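Local coordinates for protein angiotensin-converting enzyme (Anopheles gambiae, PDB 6S1Y) that is a zinc metallopeptidase of the angiotensin-converting enzyme family, probably trimming short peptides from their C-terminal end in the mosquito, at residues A109-M113 against S170-Y174; Y117-K121 against R322-C326; W159-A165 against Q478-A484. One frame throughout, in Å; residues are numbered along the deposited sequence.

Overall arrangement
Of the contacting elements, helix 100-119 comes first from the N terminus and gives one segment to contact 1 and the next to contact 2, so a single helix serves both. Contact 1 closes over 56 intervening residues, bringing helix 168-184 back against it. Contact 2 spans 200 residues to reach the loop between helix 307-312 and strand 329-332. Contact 3 makes the longest closure, 312 residues, joining the end of helix 149-163 to the loop before helix 486-489. No loop nests within another: each pair crosses, with segments alternating along the chain. Contact 3 touches the other two, through Phe480 on Phe171 and through Trp159 and Ala484 on Tyr117. All three lie on one side of the chain's centre.

Contact 1: residues A109-M113 against S170-Y174; sequences AIASM and SFQKY
The hydroxyls of Ser112 and Ser170 meet at 3.0 Å, OG to OG, in the one hydrogen bond that crosses between these helices, and either could donate. Ser112 holds its OG anti to the backbone N (chi1 170°), which carries the oxygen out to its partner at the partly exposed margin of the interface. Deeper in, the methyl of Ala109 sits against the opposite backbone, with CB 3.6 Å from Ser170 O. The helices approach closely here, consistent with the small side chain: the CA atoms of Ala109 and Ser170 are 4.9 Å apart.

Met113 reaches across to both aromatic residues. Its SD lies 3.7 Å from CB of Phe171, and the turn at the last torsion (chi3 -78°) swings CE to CD2 of Tyr174, also at 3.7 Å. The sulfur lies in the plane of the Phe171 ring, at its edge, 5.2 Å from the ring centroid, a Met-aromatic contact. Ile110 meets the same side of the Tyr174 ring, its CG1 3.8 Å from CD1. The far end of that tyrosine is fixed elsewhere, OH bonding to Asp491, and the Phe171 ring meets Phe480 edge-to-face.

The segment axes approach to 8.6 Å at 147°, a near-antiparallel packing of helices 100-119 and 168-184 within the largely helical fold of the angiotensin-converting enzyme family.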
loop_
_atom_site.group_PDB
_atom_site.type_symbol
_atom_site.label_atom_id
_atom_site.label_comp_id
_atom_site.label_asym_id
_atom_site.label_seq_id
_atom_site.Cartn_x
_atom_site.Cartn_y
_atom_site.Cartn_z
ATOM N N ALA A 109 22.184 -5.288 -2.239
ATOM C CA ALA A 109 21.935 -4.586 -0.987
ATOM C C ALA A 109 20.461 -4.675 -0.610
ATOM O O ALA A 109 20.120 -5.014 0.526
ATOM C CB ALA A 109 22.390 -3.132 -1.095
ATOM N N ILE A 110 19.572 -4.448 -1.579
ATOM C CA ILE A 110 18.132 -4.535 -1.330
ATOM C C ILE A 110 17.747 -5.950 -0.910
ATOM O O ILE A 110 17.138 -6.164 0.151
ATOM C CB ILE A 110 17.362 -4.076 -2.586
ATOM C CG1 ILE A 110 17.686 -2.598 -2.854
ATOM C CG2 ILE A 110 15.875 -4.313 -2.429
ATOM C CD1 ILE A 110 17.087 -2.027 -4.122
ATOM N N ALA A 111 18.110 -6.942 -1.732
ATOM C CA ALA A 111 17.808 -8.335 -1.421
ATOM C C ALA A 111 18.328 -8.718 -0.045
ATOM O O ALA A 111 17.708 -9.517 0.663
ATOM C CB ALA A 111 18.418 -9.248 -2.490
ATOM N N SER A 112 19.455 -8.148 0.362
ATOM C CA SER A 112 19.971 -8.434 1.694
ATOM C C SER A 112 19.013 -7.952 2.783
ATOM O O SER A 112 18.792 -8.656 3.777
ATOM C CB SER A 112 21.337 -7.782 1.862
ATOM O OG SER A 112 21.715 -7.859 3.217
ATOM N N MET A 113 18.431 -6.758 2.613
ATOM C CA MET A 113 17.429 -6.282 3.563
ATOM C C MET A 113 16.162 -7.134 3.510
ATOM O O MET A 113 15.663 -7.594 4.549
ATOM C CB MET A 113 17.078 -4.814 3.280
ATOM C CG MET A 113 18.245 -3.868 3.356
ATOM S SD MET A 113 17.745 -2.137 3.376
ATOM C CE MET A 113 17.366 -1.855 1.652
ATOM N N SER A 170 23.618 -2.550 4.724
ATOM C CA SER A 170 22.992 -2.756 3.423
ATOM C C SER A 170 22.122 -1.566 3.047
ATOM O O SER A 170 22.128 -1.122 1.895
ATOM C CB SER A 170 22.154 -4.036 3.413
ATOM O OG SER A 170 22.934 -5.155 3.823
ATOM N N PHE A 171 21.357 -1.038 4.007
ATOM C CA PHE A 171 20.574 0.162 3.732
ATOM C C PHE A 171 21.461 1.317 3.291
ATOM O O PHE A 171 21.132 2.030 2.336
ATOM C CB PHE A 171 19.764 0.569 4.962
ATOM C CG PHE A 171 18.916 1.791 4.755
ATOM C CD1 PHE A 171 17.630 1.682 4.264
ATOM C CD2 PHE A 171 19.407 3.048 5.055
ATOM C CE1 PHE A 171 16.829 2.824 4.078
ATOM C CE2 PHE A 171 18.639 4.174 4.869
ATOM C CZ PHE A 171 17.339 4.065 4.390
ATOM N N GLN A 172 22.583 1.535 3.976
ATOM C CA GLN A 172 23.432 2.674 3.622
ATOM C C GLN A 172 23.971 2.522 2.207
ATOM O O GLN A 172 24.043 3.497 1.448
ATOM C CB GLN A 172 24.573 2.811 4.621
ATOM C CG GLN A 172 25.449 4.032 4.385
ATOM C CD GLN A 172 24.659 5.313 4.460
ATOM O OE1 GLN A 172 23.822 5.494 5.357
ATOM N NE2 GLN A 172 24.899 6.206 3.516
ATOM N N LYS A 173 24.344 1.293 1.831
ATOM C CA LYS A 173 24.805 1.030 0.474
ATOM C C LYS A 173 23.688 1.258 -0.532
ATOM O O LYS A 173 23.908 1.835 -1.603
ATOM C CB LYS A 173 25.324 -0.405 0.382
ATOM C CG LYS A 173 25.661 -0.852 -1.041
ATOM C CD LYS A 173 26.797 -0.030 -1.644
ATOM C CE LYS A 173 28.124 -0.311 -0.945
ATOM N NZ LYS A 173 29.206 0.574 -1.465
ATOM N N TYR A 174 22.478 0.816 -0.204
ATOM C CA TYR A 174 21.345 1.037 -1.092
ATOM C C TYR A 174 21.103 2.514 -1.314
ATOM O O TYR A 174 20.807 2.947 -2.436
ATOM C CB TYR A 174 20.110 0.373 -0.487
ATOM C CG TYR A 174 18.775 1.025 -0.764
ATOM C CD1 TYR A 174 18.227 1.049 -2.045
ATOM C CD2 TYR A 174 18.028 1.553 0.274
ATOM C CE1 TYR A 174 16.986 1.615 -2.278
ATOM C CE2 TYR A 174 16.781 2.111 0.053
ATOM C CZ TYR A 174 16.254 2.136 -1.216
ATOM O OH TYR A 174 14.997 2.698 -1.401
#

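Contact 2: residues Y117-K121 against R322-C326. With NAG (2-acetamido-2-deoxy-beta-D-glucopyranose), chain B.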
loop_
_atom_site.group_PDB
_atom_site.type_symbol
_atom_site.label_atom_id
_atom_site.label_comp_id
_atom_site.label_asym_id
_atom_site.label_seq_id
_atom_site.Cartn_x
_atom_site.Cartn_y
_atom_site.Cartn_z
ATOM N N TYR A 117 14.285 -9.559 6.394
ATOM C CA TYR A 117 12.909 -9.340 6.827
ATOM C C TYR A 117 12.074 -10.604 6.691
ATOM O O TYR A 117 11.344 -10.985 7.617
ATOM C CB TYR A 117 12.312 -8.205 5.990
ATOM C CG TYR A 117 10.888 -7.788 6.308
ATOM C CD1 TYR A 117 9.794 -8.564 5.891
ATOM C CD2 TYR A 117 10.624 -6.583 6.964
ATOM C CE1 TYR A 117 8.509 -8.165 6.152
ATOM C CE2 TYR A 117 9.320 -6.175 7.232
ATOM C CZ TYR A 117 8.270 -6.970 6.833
ATOM O OH TYR A 117 6.955 -6.568 7.090
ATOM N N ALA A 118 12.154 -11.263 5.533
ATOM C CA ALA A 118 11.269 -12.395 5.257
ATOM C C ALA A 118 11.640 -13.628 6.068
ATOM O O ALA A 118 10.780 -14.474 6.331
ATOM C CB ALA A 118 11.299 -12.727 3.770
ATOM N N LYS A 119 12.890 -13.745 6.485
ATOM C CA LYS A 119 13.367 -14.950 7.146
ATOM C C LYS A 119 13.361 -14.872 8.672
ATOM O O LYS A 119 13.738 -15.841 9.329
ATOM C CB LYS A 119 14.791 -15.265 6.675
ATOM C CG LYS A 119 14.903 -15.851 5.263
ATOM C CD LYS A 119 16.371 -16.083 4.904
ATOM C CE LYS A 119 16.536 -17.079 3.771
ATOM N NZ LYS A 119 17.937 -17.620 3.711
ATOM N N ALA A 120 12.939 -13.763 9.261
ATOM C CA ALA A 120 13.047 -13.621 10.704
ATOM C C ALA A 120 12.092 -14.560 11.417
ATOM O O ALA A 120 10.948 -14.728 10.996
ATOM C CB ALA A 120 12.743 -12.185 11.116
ATOM N N LYS A 121 12.558 -15.158 12.518
ATOM C CA LYS A 121 11.745 -16.042 13.348
ATOM C C LYS A 121 11.981 -15.700 14.806
ATOM O O LYS A 121 13.004 -15.122 15.162
ATOM C CB LYS A 121 12.068 -17.536 13.101
ATOM C CG LYS A 121 11.926 -17.941 11.634
ATOM C CD LYS A 121 11.076 -19.195 11.452
ATOM C CE LYS A 121 10.605 -19.350 9.997
ATOM N NZ LYS A 121 11.665 -18.886 9.034
ATOM N N ARG A 322 9.815 -23.979 3.575
ATOM C CA ARG A 322 10.641 -23.101 2.762
ATOM C C ARG A 322 10.541 -21.649 3.255
ATOM O O ARG A 322 9.538 -21.225 3.835
ATOM C CB ARG A 322 10.192 -23.163 1.306
ATOM C CG ARG A 322 8.906 -22.388 1.078
ATOM C CD ARG A 322 8.585 -22.255 -0.394
ATOM N NE ARG A 322 7.755 -23.348 -0.851
ATOM C CZ ARG A 322 6.961 -23.281 -1.907
ATOM N NH1 ARG A 322 6.254 -24.344 -2.262
ATOM N NH2 ARG A 322 6.877 -22.152 -2.599
ATOM N N ASP A 323 11.575 -20.872 2.971
ATOM C CA ASP A 323 11.527 -19.442 3.228
ATOM C C ASP A 323 10.917 -18.732 2.032
ATOM O O ASP A 323 11.099 -19.145 0.883
ATOM C CB ASP A 323 12.918 -18.884 3.510
ATOM C CG ASP A 323 13.402 -19.229 4.898
ATOM O OD1 ASP A 323 12.696 -18.900 5.888
ATOM O OD2 ASP A 323 14.477 -19.849 4.987
ATOM N N LEU A 324 10.182 -17.660 2.308
ATOM C CA LEU A 324 9.554 -16.911 1.232
ATOM C C LEU A 324 9.153 -15.548 1.749
ATOM O O LEU A 324 9.100 -15.315 2.960
ATOM C CB LEU A 324 8.330 -17.637 0.674
ATOM C CG LEU A 324 7.077 -17.553 1.544
ATOM C CD1 LEU A 324 5.845 -17.659 0.658
ATOM C CD2 LEU A 324 7.106 -18.622 2.622
ATOM N N VAL A 325 8.882 -14.650 0.804
ATOM C CA VAL A 325 8.256 -13.366 1.100
ATOM C C VAL A 325 6.753 -13.610 1.204
ATOM O O VAL A 325 6.094 -13.905 0.202
ATOM C CB VAL A 325 8.566 -12.322 0.024
ATOM C CG1 VAL A 325 7.678 -11.066 0.224
ATOM C CG2 VAL A 325 10.041 -11.973 0.030
ATOM N N CYS A 326 6.211 -13.496 2.412
ATOM C CA CYS A 326 4.779 -13.630 2.603
ATOM C C CYS A 326 4.029 -12.319 2.403
ATOM O O CYS A 326 2.794 -12.348 2.281
ATOM C CB CYS A 326 4.466 -14.184 3.993
ATOM S SG CYS A 326 4.136 -15.984 4.006
HETATM C C1 NAG B . 13.325 -23.959 -4.064
HETATM C C2 NAG B . 12.633 -25.179 -4.676
HETATM C C3 NAG B . 13.623 -26.340 -4.864
HETATM C C4 NAG B . 14.853 -25.888 -5.637
HETATM C C5 NAG B . 15.458 -24.678 -4.929
HETATM C C6 NAG B . 16.658 -24.099 -5.641
HETATM C C7 NAG B . 10.242 -25.533 -4.260
HETATM C C8 NAG B . 9.212 -26.021 -3.288
HETATM N N2 NAG B . 11.510 -25.599 -3.851
HETATM O O3 NAG B . 12.953 -27.396 -5.550
HETATM O O4 NAG B . 15.849 -26.905 -5.664
HETATM O O5 NAG B . 14.486 -23.626 -4.834
HETATM O O6 NAG B . 17.361 -23.176 -4.814
HETATM O O7 NAG B . 9.943 -25.088 -5.360
HETATM O O HOH W 1 10.578 -17.351 5.348
HETATM O O HOH W 2 14.333 -18.716 7.752
#
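The chain from Ala118 to Lys121 and that from Asp323 to Val325 run at 130° to each other, with the CA atoms of Ala118 and Val325 5.2 Å apart. Ala118 points its methyl at the opposite main chain, CB lying 3.5 Å from Leu324 O, and touches CG2 of Val325.

Asp323 carries the polar half. Its OD1 receives a weak hydrogen bond from NZ of Lys121 at 3.3 Å, as part of a salt bridge, and two waters are also within hydrogen-bonding distance. One of them, 2.7 Å from Asp323 OD1, accepts from Leu324 N and is also close to Ala118 O, the other bonding weakly to Lys119 O. Water thus probably bridges the carbonyls of Ala118 and Lys119 to the carboxylate. Lys121 bends about CB-CG and again about CD-CE (chi4 36°), bringing NZ to the carboxylate. Lys119 instead runs extended and crosses Asp323 at about a right angle, its CG 3.7 Å from Asp323 CG; its NZ stays 4.3 Å from Asp323 OD2, beyond a salt bridge. Two lysines nearby would probably keep the carboxylate ionised.

One face of the Arg322 guanidinium meets the acetamido methyl C8 of the sugar, and Arg322 pairs with Asp320. Cys326, in disulfide with Cys344, closes the segment before His327 in the ligand pocket, so the contact ties the end region of helix 100-119 to the loop that leads into the active-site cleft.

Contact 3: residues W159-A165 against Q478-A484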
loop_
_atom_site.group_PDB
_atom_site.type_symbol
_atom_site.label_atom_id
_atom_site.label_comp_id
_atom_site.label_asym_id
_atom_site.label_seq_id
_atom_site.Cartn_x
_atom_site.Cartn_y
_atom_site.Cartn_z
ATOM N N TRP A 159 10.747 -7.830 17.120
ATOM C CA TRP A 159 10.608 -7.611 15.686
ATOM C C TRP A 159 11.583 -6.548 15.193
ATOM O O TRP A 159 12.319 -6.766 14.220
ATOM C CB TRP A 159 9.170 -7.207 15.336
ATOM C CG TRP A 159 9.062 -6.844 13.880
ATOM C CD1 TRP A 159 8.993 -5.591 13.340
ATOM C CD2 TRP A 159 9.065 -7.755 12.768
ATOM N NE1 TRP A 159 8.952 -5.661 11.965
ATOM C CE2 TRP A 159 8.981 -6.979 11.593
ATOM C CE3 TRP A 159 9.115 -9.154 12.658
ATOM C CZ2 TRP A 159 8.949 -7.552 10.327
ATOM C CZ3 TRP A 159 9.089 -9.718 11.407
ATOM C CH2 TRP A 159 9.018 -8.920 10.253
ATOM N N TYR A 160 11.578 -5.376 15.836
ATOM C CA TYR A 160 12.382 -4.250 15.380
ATOM C C TYR A 160 13.873 -4.516 15.576
ATOM O O TYR A 160 14.689 -4.111 14.746
ATOM C CB TYR A 160 11.949 -2.971 16.123
ATOM C CG TYR A 160 10.725 -2.285 15.549
ATOM C CD1 TYR A 160 9.419 -2.760 15.824
ATOM C CD2 TYR A 160 10.855 -1.206 14.688
ATOM C CE1 TYR A 160 8.284 -2.157 15.250
ATOM C CE2 TYR A 160 9.724 -0.592 14.113
ATOM C CZ TYR A 160 8.456 -1.056 14.412
ATOM O OH TYR A 160 7.387 -0.416 13.859
ATOM N N ASN A 161 14.256 -5.188 16.665
ATOM C CA ASN A 161 15.674 -5.491 16.856
ATOM C C ASN A 161 16.185 -6.442 15.767
ATOM O O ASN A 161 17.355 -6.387 15.399
ATOM C CB ASN A 161 15.931 -6.075 18.257
ATOM C CG ASN A 161 16.084 -4.983 19.347
ATOM O OD1 ASN A 161 15.457 -3.905 19.271
ATOM N ND2 ASN A 161 16.910 -5.255 20.365
ATOM N N ALA A 162 15.319 -7.284 15.211
ATOM C CA ALA A 162 15.730 -8.276 14.231
ATOM C C ALA A 162 15.663 -7.783 12.788
ATOM O O ALA A 162 16.458 -8.248 11.953
ATOM C CB ALA A 162 14.856 -9.532 14.372
ATOM N N THR A 163 14.753 -6.863 12.456
ATOM C CA THR A 163 14.566 -6.471 11.068
ATOM C C THR A 163 15.070 -5.067 10.776
ATOM O O THR A 163 15.042 -4.653 9.611
ATOM C CB THR A 163 13.081 -6.583 10.645
ATOM O OG1 THR A 163 12.247 -5.714 11.436
ATOM C CG2 THR A 163 12.607 -8.012 10.787
ATOM N N GLY A 164 15.569 -4.336 11.771
ATOM C CA GLY A 164 16.004 -2.961 11.628
ATOM C C GLY A 164 17.521 -2.884 11.673
ATOM O O GLY A 164 18.187 -2.888 10.605
ATOM N N ALA A 165 18.112 -2.706 12.857
ATOM C CA ALA A 165 19.549 -2.445 12.959
ATOM C C ALA A 165 20.427 -3.455 12.231
ATOM O O ALA A 165 21.435 -3.042 11.645
ATOM C CB ALA A 165 19.962 -2.395 14.441
ATOM N N GLN A 478 21.781 3.610 18.059
ATOM C CA GLN A 478 22.281 2.255 17.850
ATOM C C GLN A 478 21.201 1.350 17.266
ATOM O O GLN A 478 21.525 0.349 16.623
ATOM C CB GLN A 478 22.796 1.662 19.159
ATOM C CG GLN A 478 24.034 2.366 19.701
ATOM C CD GLN A 478 24.158 2.223 21.207
ATOM O OE1 GLN A 478 24.337 3.214 21.923
ATOM N NE2 GLN A 478 24.053 0.981 21.697
ATOM N N ASP A 479 19.923 1.668 17.505
ATOM C CA ASP A 479 18.826 1.054 16.783
ATOM C C ASP A 479 18.721 1.699 15.408
ATOM O O ASP A 479 19.237 2.797 15.180
ATOM C CB ASP A 479 17.510 1.217 17.537
ATOM C CG ASP A 479 17.611 0.752 18.976
ATOM O OD1 ASP A 479 18.035 -0.403 19.200
ATOM O OD2 ASP A 479 17.289 1.552 19.892
ATOM N N PHE A 480 18.079 0.991 14.474
ATOM C CA PHE A 480 17.803 1.599 13.166
ATOM C C PHE A 480 16.509 0.973 12.622
ATOM O O PHE A 480 16.528 -0.068 11.963
ATOM C CB PHE A 480 18.965 1.422 12.205
ATOM C CG PHE A 480 18.664 1.918 10.819
ATOM C CD1 PHE A 480 18.271 3.210 10.616
ATOM C CD2 PHE A 480 18.756 1.084 9.739
ATOM C CE1 PHE A 480 17.974 3.669 9.355
ATOM C CE2 PHE A 480 18.470 1.541 8.471
ATOM C CZ PHE A 480 18.078 2.836 8.277
ATOM N N ASP A 481 15.403 1.639 12.884
ATOM C CA ASP A 481 14.100 1.002 12.846
ATOM C C ASP A 481 13.323 1.066 11.531
ATOM O O ASP A 481 12.430 0.239 11.322
ATOM C CB ASP A 481 13.261 1.601 13.986
ATOM C CG ASP A 481 13.766 1.173 15.355
ATOM O OD1 ASP A 481 14.115 -0.029 15.466
ATOM O OD2 ASP A 481 13.817 2.017 16.303
ATOM N N PRO A 482 13.634 1.976 10.616
ATOM C CA PRO A 482 12.855 2.067 9.349
ATOM C C PRO A 482 12.767 0.759 8.582
ATOM O O PRO A 482 11.710 0.458 8.002
ATOM C CB PRO A 482 13.625 3.131 8.549
ATOM C CG PRO A 482 14.135 4.031 9.650
ATOM C CD PRO A 482 14.574 3.108 10.746
ATOM N N PRO A 483 13.832 -0.044 8.517
ATOM C CA PRO A 483 13.753 -1.274 7.694
ATOM C C PRO A 483 12.823 -2.345 8.262
ATOM O O PRO A 483 12.551 -3.328 7.568
ATOM C CB PRO A 483 15.209 -1.777 7.647
ATOM C CG PRO A 483 16.033 -0.572 8.007
ATOM C CD PRO A 483 15.196 0.195 9.007
ATOM N N ALA A 484 12.350 -2.185 9.502
ATOM C CA ALA A 484 11.350 -3.067 10.083
ATOM C C ALA A 484 10.017 -3.016 9.348
ATOM O O ALA A 484 9.092 -3.743 9.707
ATOM C CB ALA A 484 11.128 -2.710 11.553
HETATM O O HOH W 3 16.543 -1.531 14.990
#
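Helix 149-163 ends here against the loop that runs into the ligand pocket, whose Lys485, Tyr486 and His487 follow directly after Ala484. The indole of Trp159 donates from NE1 to Ala484 O at 3.0 Å, a fairly straight bond (162° at the hydrogen) that lies in the ring plane and uses a carbonyl lone pair. The same oxygen also accepts from Trp253 NE1, so two indoles grip it.

The methyl of Ala484 rests over one face of the Tyr160 ring, its CB 3.9 Å from the centroid, in a CH-pi contact. Asp481 comes to that ring from the edge instead, OD1 lying 3.6 Å from Tyr160 CD2 with carboxylate and ring almost perpendicular (84°). Its oxygens are held by Arg475 and Trp460, while Tyr160 OH is tied to Leu252 O. On the helix side, Thr163 places OG1 between its backbone N and carbonyl carbon (chi1 61°), where it can donate back to Trp159 O and also press on Ala484, OG1 to CA 3.1 Å.

At the helix end Gly164 lies tight against Phe480, its CA 3.0 Å from Phe480 O. A water joins the two segments: it donates to Tyr160 O and to Asp481 OD1, and accepts from Ala165 N (2.9 Å) and Phe480 N (3.0 Å). With four bonds around it, this water satisfies main-chain groups that the two segments do not bond directly, and together with the doubly held Ala484 carbonyl it is consistent with a well-held backbone leading to the pocket residues.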